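Local coordinates for protein nudix Hydrolase, RenU (Mycolicibacterium smegmatis, PDB 6UUF) that probably hydrolyses nucleoside diphosphates linked to another group, NADH perhaps among them, as a magnesium-dependent member of the Nudix hydrolase family, at residues F17-A23 against T103-Y107; L27-P31 against T157-L162; V39-A45 against E125-W131. The protein carries 3 engineered substitutions. All coordinates share one frame; numbering follows the deposited sequence.

Contact 1: F17-A23 against T103-Y107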
loop_
_atom_site.group_PDB
_atom_site.type_symbol
_atom_site.label_atom_id
_atom_site.label_comp_id
_atom_site.label_asym_id
_atom_site.label_seq_id
_atom_site.Cartn_x
_atom_site.Cartn_y
_atom_site.Cartn_z
ATOM N N PHE A 17 17.125 -2.038 -4.668
ATOM C CA PHE A 17 15.804 -2.020 -4.063
ATOM C C PHE A 17 15.922 -2.549 -2.660
ATOM O O PHE A 17 16.586 -3.568 -2.443
ATOM C CB PHE A 17 14.914 -2.963 -4.816
ATOM C CG PHE A 17 14.591 -2.505 -6.197
ATOM C CD1 PHE A 17 15.512 -2.652 -7.242
ATOM C CD2 PHE A 17 13.381 -1.894 -6.463
ATOM C CE1 PHE A 17 15.234 -2.173 -8.526
ATOM C CE2 PHE A 17 13.083 -1.454 -7.759
ATOM C CZ PHE A 17 14.024 -1.572 -8.790
ATOM N N TRP A 18 15.257 -1.907 -1.718
ATOM C CA TRP A 18 15.302 -2.342 -0.357
ATOM C C TRP A 18 14.367 -3.509 -0.044
ATOM O O TRP A 18 13.160 -3.460 -0.341
ATOM C CB TRP A 18 14.930 -1.221 0.572
ATOM C CG TRP A 18 15.089 -1.681 1.962
ATOM C CD1 TRP A 18 14.105 -2.009 2.832
ATOM C CD2 TRP A 18 16.320 -1.928 2.622
ATOM N NE1 TRP A 18 14.645 -2.414 4.013
ATOM C CE2 TRP A 18 16.009 -2.388 3.913
ATOM C CE3 TRP A 18 17.661 -1.804 2.248
ATOM C CZ2 TRP A 18 16.981 -2.685 4.850
ATOM C CZ3 TRP A 18 18.622 -2.127 3.144
ATOM C CH2 TRP A 18 18.285 -2.567 4.451
ATOM N N GLY A 19 14.917 -4.540 0.593
ATOM C CA GLY A 19 14.103 -5.613 1.143
ATOM C C GLY A 19 14.185 -6.868 0.302
ATOM O O GLY A 19 13.577 -6.986 -0.778
ATOM N N ARG A 20 14.941 -7.817 0.811
ATOM C CA ARG A 20 15.152 -9.070 0.119
ATOM C C ARG A 20 13.904 -9.822 -0.302
ATOM O O ARG A 20 13.888 -10.467 -1.347
ATOM C CB ARG A 20 16.045 -9.947 0.974
ATOM C CG ARG A 20 17.465 -9.411 0.928
ATOM C CD ARG A 20 18.509 -10.438 1.247
ATOM N NE ARG A 20 19.799 -10.041 0.677
ATOM C CZ ARG A 20 20.339 -10.488 -0.464
ATOM N NH1 ARG A 20 21.528 -10.018 -0.817
ATOM N NH2 ARG A 20 19.751 -11.404 -1.242
ATOM N N HIS A 21 12.858 -9.722 0.490
ATOM C CA HIS A 21 11.590 -10.408 0.202
ATOM C C HIS A 21 10.561 -9.461 -0.415
ATOM O O HIS A 21 9.356 -9.748 -0.381
ATOM C CB HIS A 21 11.027 -10.963 1.525
ATOM C CG HIS A 21 12.007 -11.777 2.318
ATOM N ND1 HIS A 21 12.614 -12.904 1.808
ATOM C CD2 HIS A 21 12.443 -11.657 3.595
ATOM C CE1 HIS A 21 13.402 -13.431 2.731
ATOM N NE2 HIS A 21 13.305 -12.700 3.824
ATOM N N GLY A 22 11.019 -8.315 -0.926
ATOM C CA GLY A 22 10.125 -7.338 -1.462
ATOM C C GLY A 22 9.377 -6.586 -0.381
ATOM O O GLY A 22 9.697 -6.652 0.839
ATOM N N ALA A 23 8.420 -5.816 -0.858
ATOM C CA ALA A 23 7.636 -4.972 0.002
ATOM C C ALA A 23 6.166 -5.190 -0.319
ATOM O O ALA A 23 5.804 -5.763 -1.380
ATOM C CB ALA A 23 8.013 -3.529 -0.197
ATOM N N THR A 103 17.713 -13.470 -8.541
ATOM C CA THR A 103 16.846 -12.947 -7.485
ATOM C C THR A 103 15.805 -11.951 -8.000
ATOM O O THR A 103 15.853 -11.483 -9.141
ATOM C CB THR A 103 17.648 -12.387 -6.286
ATOM O OG1 THR A 103 18.645 -11.459 -6.735
ATOM C CG2 THR A 103 18.315 -13.540 -5.527
ATOM N N GLN A 104 14.830 -11.688 -7.150
ATOM C CA GLN A 104 13.656 -10.933 -7.537
ATOM C C GLN A 104 13.277 -9.914 -6.475
ATOM O O GLN A 104 13.577 -10.067 -5.276
ATOM C CB GLN A 104 12.486 -11.879 -7.746
ATOM C CG GLN A 104 11.373 -11.264 -8.568
ATOM C CD GLN A 104 10.524 -12.319 -9.227
ATOM O OE1 GLN A 104 9.989 -13.185 -8.547
ATOM N NE2 GLN A 104 10.407 -12.265 -10.553
ATOM N N TRP A 105 12.634 -8.860 -6.930
ATOM C CA TRP A 105 12.047 -7.920 -6.026
ATOM C C TRP A 105 10.637 -7.667 -6.510
ATOM O O TRP A 105 10.409 -7.440 -7.690
ATOM C CB TRP A 105 12.834 -6.616 -6.028
ATOM C CG TRP A 105 12.447 -5.747 -4.928
ATOM C CD1 TRP A 105 12.938 -5.774 -3.660
ATOM C CD2 TRP A 105 11.444 -4.752 -4.950
ATOM N NE1 TRP A 105 12.352 -4.796 -2.898
ATOM C CE2 TRP A 105 11.422 -4.154 -3.673
ATOM C CE3 TRP A 105 10.596 -4.259 -5.941
ATOM C CZ2 TRP A 105 10.569 -3.129 -3.356
ATOM C CZ3 TRP A 105 9.753 -3.248 -5.629
ATOM C CH2 TRP A 105 9.737 -2.684 -4.330
ATOM N N THR A 106 9.694 -7.660 -5.583
ATOM C CA THR A 106 8.337 -7.285 -5.943
ATOM C C THR A 106 7.748 -6.357 -4.914
ATOM O O THR A 106 8.170 -6.308 -3.721
ATOM C CB THR A 106 7.449 -8.541 -5.987
ATOM O OG1 THR A 106 7.555 -9.191 -4.722
ATOM C CG2 THR A 106 7.872 -9.488 -7.071
ATOM N N TYR A 107 6.726 -5.657 -5.378
ATOM C CA TYR A 107 5.830 -4.910 -4.541
ATOM C C TYR A 107 4.452 -5.524 -4.729
ATOM O O TYR A 107 3.962 -5.608 -5.894
ATOM C CB TYR A 107 5.752 -3.426 -4.966
ATOM C CG TYR A 107 4.965 -2.584 -3.989
ATOM C CD1 TYR A 107 3.576 -2.546 -4.016
ATOM C CD2 TYR A 107 5.609 -1.800 -3.043
ATOM C CE1 TYR A 107 2.856 -1.802 -3.107
ATOM C CE2 TYR A 107 4.895 -0.998 -2.159
ATOM C CZ TYR A 107 3.528 -1.020 -2.186
ATOM O OH TYR A 107 2.852 -0.248 -1.292
HETATM O O HOH W 1 12.024 -10.901 -3.329
HETATM O O HOH W 2 5.961 -8.372 -2.534
#
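Trp105 inserts its indole between Phe17 and Gly22, which meet it on opposite faces. Phe17 CB lies over the five-membered ring of Trp105, 3.6 Å from its centroid and only 8° off the ring normal, a CH-pi contact. Farther along the same face, Phe17 CD2 comes within 3.7 Å of Trp105 CE3; the two rings meet obliquely. On the opposite face, Gly22 CA makes a second CH-pi contact, 4.0 Å from the centroid of the Trp105 five-membered ring. At the rim, Trp105 NE1 donates to Trp18 O over 3.0 Å, with an N-H...O angle of 157°. The oxygen lies in the indole plane, whereas the nitrogen stands above the Trp18 carbonyl plane. Chi1 of Trp105 (-168°) sets CG opposite the backbone N, which carries the indole across to the other segment and brings CZ2 to 4.1 Å from Ala23 CB.

The indole packs against a type I beta turn, Gly19 to Gly22, closed by Gly22 N to Gly19 O, through which the chain passes from the short strand 16-18 into the mixed sheet of the Nudix fold. There Ala23 pairs in parallel with Tyr107, and Ala23 N donates to Thr106 O at 2.9 Å. Both turn ends suit glycine: at Gly19 a CB would be jammed against Trp18 O, and at Gly22 it would collide with Thr106 O.

Two waters extend the pairing. One donates to both Arg20 O and Gln104 O; the other donates to Ala23 O and is hydrogen-bonded to Thr106 OG1, at 2.8 Å. Farther out, strand 16-18 is positioned by the backbone pairing of Phe17 with Val9 and the edge-to-face meeting of Trp18 with Trp8, while Thr94 OG1, on the neighbouring strand 87-98, is hydrogen-bonded to Tyr107 O.

Contact 2: L27-P31 against T157-L162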
loop_
_atom_site.group_PDB
_atom_site.type_symbol
_atom_site.label_atom_id
_atom_site.label_comp_id
_atom_site.label_asym_id
_atom_site.label_seq_id
_atom_site.Cartn_x
_atom_site.Cartn_y
_atom_site.Cartn_z
ATOM N N LEU A 27 -3.903 -1.258 0.439
ATOM C CA LEU A 27 -4.958 -0.441 -0.175
ATOM C C LEU A 27 -6.240 -0.724 0.557
ATOM O O LEU A 27 -6.964 -1.673 0.235
ATOM C CB LEU A 27 -5.090 -0.787 -1.661
ATOM C CG LEU A 27 -6.159 -0.084 -2.483
ATOM C CD1 LEU A 27 -6.013 1.400 -2.274
ATOM C CD2 LEU A 27 -5.957 -0.382 -3.978
ATOM N N LEU A 28 -6.494 0.068 1.584
ATOM C CA LEU A 28 -7.649 -0.107 2.446
ATOM C C LEU A 28 -8.823 0.749 1.931
ATOM O O LEU A 28 -8.679 1.959 1.809
ATOM C CB LEU A 28 -7.320 0.316 3.861
ATOM C CG LEU A 28 -8.463 0.139 4.868
ATOM C CD1 LEU A 28 -9.003 -1.306 4.939
ATOM C CD2 LEU A 28 -7.933 0.556 6.222
ATOM N N ARG A 29 -9.966 0.110 1.675
ATOM C CA ARG A 29 -11.168 0.758 1.148
ATOM C C ARG A 29 -12.205 0.919 2.212
ATOM O O ARG A 29 -12.338 0.045 3.078
ATOM C CB ARG A 29 -11.767 -0.018 -0.008
ATOM C CG ARG A 29 -10.748 -0.373 -1.096
ATOM C CD ARG A 29 -11.405 -1.182 -2.213
ATOM N NE ARG A 29 -11.987 -2.457 -1.749
ATOM C CZ ARG A 29 -12.708 -3.269 -2.519
ATOM N NH1 ARG A 29 -12.985 -2.955 -3.796
ATOM N NH2 ARG A 29 -13.178 -4.390 -2.001
ATOM N N ALA A 30 -12.922 2.043 2.169
ATOM C CA ALA A 30 -14.087 2.259 3.051
ATOM C C ALA A 30 -15.238 2.980 2.361
ATOM O O ALA A 30 -15.018 3.859 1.547
ATOM C CB ALA A 30 -13.714 2.983 4.341
ATOM N N PRO A 31 -16.478 2.591 2.691
ATOM C CA PRO A 31 -17.623 3.270 2.087
ATOM C C PRO A 31 -17.822 4.616 2.743
ATOM O O PRO A 31 -17.598 4.754 3.953
ATOM C CB PRO A 31 -18.794 2.345 2.410
ATOM C CG PRO A 31 -18.329 1.459 3.518
ATOM C CD PRO A 31 -16.890 1.699 3.790
ATOM N N THR A 157 -10.007 -3.328 -8.310
ATOM C CA THR A 157 -10.946 -3.051 -7.209
ATOM C C THR A 157 -12.398 -3.133 -7.695
ATOM O O THR A 157 -13.274 -3.574 -6.952
ATOM C CB THR A 157 -10.677 -1.687 -6.533
ATOM O OG1 THR A 157 -10.629 -0.689 -7.533
ATOM C CG2 THR A 157 -9.339 -1.693 -5.783
ATOM N N ALA A 158 -12.641 -2.743 -8.952
ATOM C CA ALA A 158 -13.999 -2.700 -9.488
ATOM C C ALA A 158 -14.571 -4.086 -9.661
ATOM O O ALA A 158 -15.787 -4.227 -9.731
ATOM C CB ALA A 158 -14.075 -1.924 -10.806
ATOM N N THR A 159 -13.720 -5.110 -9.715
ATOM C CA THR A 159 -14.222 -6.482 -9.751
ATOM C C THR A 159 -14.412 -7.109 -8.366
ATOM O O THR A 159 -14.770 -8.249 -8.312
ATOM C CB THR A 159 -13.310 -7.415 -10.554
ATOM O OG1 THR A 159 -12.135 -7.692 -9.783
ATOM C CG2 THR A 159 -12.909 -6.801 -11.917
ATOM N N ILE A 160 -14.146 -6.407 -7.263
ATOM C CA ILE A 160 -14.538 -6.896 -5.936
ATOM C C ILE A 160 -15.191 -5.777 -5.169
ATOM O O ILE A 160 -14.504 -4.996 -4.552
ATOM C CB ILE A 160 -13.369 -7.453 -5.074
ATOM C CG1 ILE A 160 -12.049 -6.728 -5.347
ATOM C CG2 ILE A 160 -13.193 -8.950 -5.324
ATOM C CD1 ILE A 160 -10.899 -7.244 -4.507
ATOM N N PRO A 161 -16.530 -5.695 -5.184
ATOM C CA PRO A 161 -17.182 -4.658 -4.361
ATOM C C PRO A 161 -17.021 -4.880 -2.872
ATOM O O PRO A 161 -16.803 -6.010 -2.424
ATOM C CB PRO A 161 -18.647 -4.797 -4.731
ATOM C CG PRO A 161 -18.757 -6.208 -5.252
ATOM C CD PRO A 161 -17.510 -6.390 -6.030
ATOM N N LEU A 162 -17.136 -3.794 -2.115
ATOM C CA LEU A 162 -16.957 -3.859 -0.676
ATOM C C LEU A 162 -17.989 -4.795 -0.095
ATOM O O LEU A 162 -19.060 -4.950 -0.636
ATOM C CB LEU A 162 -17.080 -2.486 0.009
ATOM C CG LEU A 162 -15.814 -1.631 0.076
ATOM C CD1 LEU A 162 -15.482 -1.081 -1.300
ATOM C CD2 LEU A 162 -15.988 -0.499 1.067
#
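Arg29 reaches from strand 23-31 to the chain leaving helix 144-158 and grips Ile160 O end-on with two nitrogens. The shorter bond is Arg29 NH1 to Ile160 O, 2.7 Å, and Arg29 NH2 reaches the same oxygen at 2.9 Å. Ile160 O lies within 2° of the guanidinium plane, so both N-H groups converge on it. A weak third bond joins Arg29 NH1 to Thr157 O at 3.2 Å, an oxygen that also accepts from Ile160 N. A bend at chi3 (-60°) turns the guanidinium toward these carbonyls, whose position near the helix's C-terminal end would probably favour a positive charge. Arg29 NE is held separately, in a salt bridge with Asp113.

Apolar contacts accompany the polar ones. Leu162 CD1 lies over the centre of one guanidinium face, 3.7 Å from Arg29 CZ. The other branch, Leu162 CD2, packs against Pro31 CD at 3.6 Å. Earlier on the strand, Leu27 CD2 meets Thr157 CG2 at 4.1 Å. A leucine in place of Arg29 would probably leave Ile160 O without its two donors, Asp113 without its charged mate and the tail freer to move.

The contact thus joins the end of the C-terminal helix to the central mixed sheet, the packing of helix on sheet expected of the Nudix alpha/beta/alpha sandwich.

Contact 3: V39-A45 against E125-W131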
loop_
_atom_site.group_PDB
_atom_site.type_symbol
_atom_site.label_atom_id
_atom_site.label_comp_id
_atom_site.label_asym_id
_atom_site.label_seq_id
_atom_site.Cartn_x
_atom_site.Cartn_y
_atom_site.Cartn_z
ATOM N N VAL A 39 -10.300 5.447 -0.273
ATOM C CA VAL A 39 -9.101 4.708 0.090
ATOM C C VAL A 39 -8.192 5.534 1.001
ATOM O O VAL A 39 -8.163 6.769 0.958
ATOM C CB VAL A 39 -8.346 4.147 -1.156
ATOM C CG1 VAL A 39 -9.298 3.302 -2.005
ATOM C CG2 VAL A 39 -7.775 5.238 -2.005
ATOM N N LEU A 40 -7.438 4.845 1.843
ATOM C CA LEU A 40 -6.639 5.522 2.844
ATOM C C LEU A 40 -5.279 5.738 2.276
ATOM O O LEU A 40 -4.605 4.781 1.983
ATOM C CB LEU A 40 -6.565 4.702 4.127
ATOM C CG LEU A 40 -5.621 5.306 5.163
ATOM C CD1 LEU A 40 -6.201 6.621 5.644
ATOM C CD2 LEU A 40 -5.398 4.361 6.315
ATOM N N LEU A 41 -4.840 6.981 2.122
ATOM C CA LEU A 41 -3.505 7.197 1.603
ATOM C C LEU A 41 -2.639 7.905 2.618
ATOM O O LEU A 41 -3.122 8.642 3.480
ATOM C CB LEU A 41 -3.495 7.990 0.295
ATOM C CG LEU A 41 -4.347 7.440 -0.833
ATOM C CD1 LEU A 41 -4.369 8.370 -2.049
ATOM C CD2 LEU A 41 -3.823 6.091 -1.200
ATOM N N GLN A 42 -1.352 7.689 2.427
ATOM C CA GLN A 42 -0.312 8.233 3.243
ATOM C C GLN A 42 0.487 9.270 2.446
ATOM O O GLN A 42 0.948 8.987 1.336
ATOM C CB GLN A 42 0.610 7.113 3.690
ATOM C CG GLN A 42 1.608 7.537 4.746
ATOM C CD GLN A 42 2.651 6.477 4.955
ATOM O OE1 GLN A 42 3.245 5.988 3.994
ATOM N NE2 GLN A 42 2.899 6.130 6.209
ATOM N N HIS A 43 0.602 10.465 3.034
ATOM C CA HIS A 43 1.440 11.538 2.506
ATOM C C HIS A 43 2.840 11.356 3.072
ATOM O O HIS A 43 3.028 11.346 4.297
ATOM C CB HIS A 43 0.901 12.874 2.942
ATOM C CG HIS A 43 1.585 14.037 2.293
ATOM N ND1 HIS A 43 1.757 14.138 0.929
ATOM C CD2 HIS A 43 2.129 15.161 2.822
ATOM C CE1 HIS A 43 2.378 15.271 0.645
ATOM N NE2 HIS A 43 2.615 15.909 1.776
ATOM N N ARG A 44 3.824 11.237 2.201
ATOM C CA ARG A 44 5.127 10.788 2.648
ATOM C C ARG A 44 5.876 12.029 3.172
ATOM O O ARG A 44 5.927 13.068 2.490
ATOM C CB ARG A 44 5.867 10.075 1.510
ATOM C CG ARG A 44 5.017 9.046 0.727
ATOM C CD ARG A 44 4.944 7.662 1.321
ATOM N NE ARG A 44 5.725 6.738 0.497
ATOM C CZ ARG A 44 6.980 6.349 0.723
ATOM N NH1 ARG A 44 7.674 6.777 1.792
ATOM N NH2 ARG A 44 7.556 5.510 -0.142
ATOM N N ALA A 45 6.381 11.948 4.405
ATOM C CA ALA A 45 7.190 13.049 4.979
ATOM C C ALA A 45 8.426 13.272 4.083
ATOM O O ALA A 45 9.043 12.287 3.714
ATOM C CB ALA A 45 7.610 12.709 6.409
ATOM N N GLU A 125 6.566 7.725 9.054
ATOM C CA GLU A 125 6.646 8.721 7.954
ATOM C C GLU A 125 5.267 9.328 7.573
ATOM O O GLU A 125 5.142 10.030 6.547
ATOM C CB GLU A 125 7.394 8.206 6.685
ATOM C CG GLU A 125 7.784 6.744 6.616
ATOM C CD GLU A 125 6.652 5.840 6.184
ATOM O OE1 GLU A 125 6.038 5.200 7.068
ATOM O OE2 GLU A 125 6.404 5.768 4.959
ATOM N N SER A 126 4.245 9.063 8.396
ATOM C CA SER A 126 2.901 9.591 8.165
ATOM C C SER A 126 2.906 11.062 8.526
ATOM O O SER A 126 2.818 11.439 9.713
ATOM C CB SER A 126 1.849 8.813 8.967
ATOM O OG SER A 126 1.908 7.432 8.626
ATOM N N ALA A 127 3.110 11.866 7.485
ATOM C CA ALA A 127 2.993 13.309 7.582
ATOM C C ALA A 127 1.505 13.623 7.679
ATOM O O ALA A 127 1.080 14.467 8.476
ATOM C CB ALA A 127 3.609 13.991 6.362
ATOM N N GLU A 128 0.737 12.925 6.848
ATOM C CA GLU A 128 -0.700 12.873 6.965
ATOM C C GLU A 128 -1.179 11.497 6.419
ATOM O O GLU A 128 -0.499 10.810 5.629
ATOM C CB GLU A 128 -1.338 14.080 6.223
ATOM C CG GLU A 128 -2.807 14.368 6.568
ATOM C CD GLU A 128 -3.549 15.193 5.511
ATOM O OE1 GLU A 128 -2.912 15.981 4.778
ATOM O OE2 GLU A 128 -4.790 15.056 5.420
ATOM N N LEU A 129 -2.305 11.076 6.947
ATOM C CA LEU A 129 -3.123 10.041 6.361
ATOM C C LEU A 129 -4.459 10.661 6.034
ATOM O O LEU A 129 -5.020 11.425 6.825
ATOM C CB LEU A 129 -3.329 8.929 7.343
ATOM C CG LEU A 129 -2.068 8.141 7.606
ATOM C CD1 LEU A 129 -2.102 7.663 9.054
ATOM C CD2 LEU A 129 -1.988 7.018 6.575
ATOM N N ARG A 130 -4.981 10.305 4.869
ATOM C CA ARG A 130 -6.208 10.877 4.419
ATOM C C ARG A 130 -7.034 9.865 3.613
ATOM O O ARG A 130 -6.515 9.129 2.735
ATOM C CB ARG A 130 -5.872 12.096 3.573
ATOM C CG ARG A 130 -7.024 13.071 3.488
ATOM C CD ARG A 130 -6.791 14.041 2.350
ATOM N NE ARG A 130 -5.872 15.131 2.700
ATOM C CZ ARG A 130 -5.369 16.017 1.831
ATOM N NH1 ARG A 130 -5.641 15.967 0.502
ATOM N NH2 ARG A 130 -4.581 16.962 2.301
ATOM N N TRP A 131 -8.314 9.826 3.953
ATOM C CA TRP A 131 -9.277 9.076 3.205
ATOM C C TRP A 131 -9.565 9.863 1.958
ATOM O O TRP A 131 -9.857 11.052 2.048
ATOM C CB TRP A 131 -10.518 8.861 4.042
ATOM C CG TRP A 131 -10.316 7.823 5.087
ATOM C CD1 TRP A 131 -10.105 8.022 6.432
ATOM C CD2 TRP A 131 -10.285 6.415 4.878
ATOM N NE1 TRP A 131 -9.963 6.817 7.062
ATOM C CE2 TRP A 131 -10.070 5.811 6.149
ATOM C CE3 TRP A 131 -10.431 5.592 3.734
ATOM C CZ2 TRP A 131 -9.978 4.422 6.317
ATOM C CZ3 TRP A 131 -10.363 4.217 3.891
ATOM C CH2 TRP A 131 -10.137 3.634 5.183
#
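Leu41 and Arg130 exchange two backbone bonds and fix the pairing of strands 39-44 and 128-131, an antiparallel pair within the mixed sheet of the Nudix fold whose axes run at 157°. Leu41 N to Arg130 O, 2.8 Å, is almost straight, and Arg130 N returns to Leu41 O. Two residues along, His43 N donates to Glu128 O, also at 2.8 Å. The chain then turns a corner at Ala127, yet the bonding continues: Ala127 N supplies His43 O at 3.2 Å, and Ala45 N reaches Glu125 O at 3.1 Å.

The side-chain amide of Gln42 works on the face it shares with Leu40, Leu129 and Trp131. Its CG is anti to the backbone N (chi1 -170°) and the chain is extended beyond, carrying Gln42 NE2 to 2.9 Å from Ser126 OG, which lies in the amide plane. Ser126 OG is also hydrogen-bonded to Ala78 O of helix 67-79, and so links the strand corner to that helix. The same NE2 makes only a weak bond to Glu125 OE1. Glu125 OE2 and Gln42 OE1 are two acceptors and form no bond; that carboxylate oxygen instead faces Arg44 NH1 at 3.6 Å, a salt bridge of charges alone, because it sits well out of the guanidinium plane.

On the other face Arg130 grips its strand neighbour Glu128 side-on, NE to OE2 and NH2 to OE1, in a salt bridge beside Trp54. Trp131 NE1 is satisfied by Leu118 O, outside the two strands. One face of that indole is covered by Leu40, whose CB stands 3.8 Å from the centroid of the six-membered ring of Trp131 and 8° off its normal.

Overall arrangement
All three contacts reach one mixed sheet. Contacts 1 and 2 lie at the two ends of strand 23-31, their centres 26 Å apart and on opposite sides of the chain's centre. Contact 3 is nested in the loop closed by contact 2 and touches it: Leu28 O and Leu40 N are 3.1 Å apart, a probable hydrogen bond, and Ala30 CB packs on Trp131 CZ3 at 3.6 Å. Contact 1 does not touch contact 3; their nearest atoms are about 7 Å apart. Contact 3 meets helix 67-79 through Ala78 and Ala79, and contact 1 meets Arg61 and Ser63 just before it; in relatives the corresponding Nudix-box helix carries magnesium-binding residues, so both probably border the catalytic region.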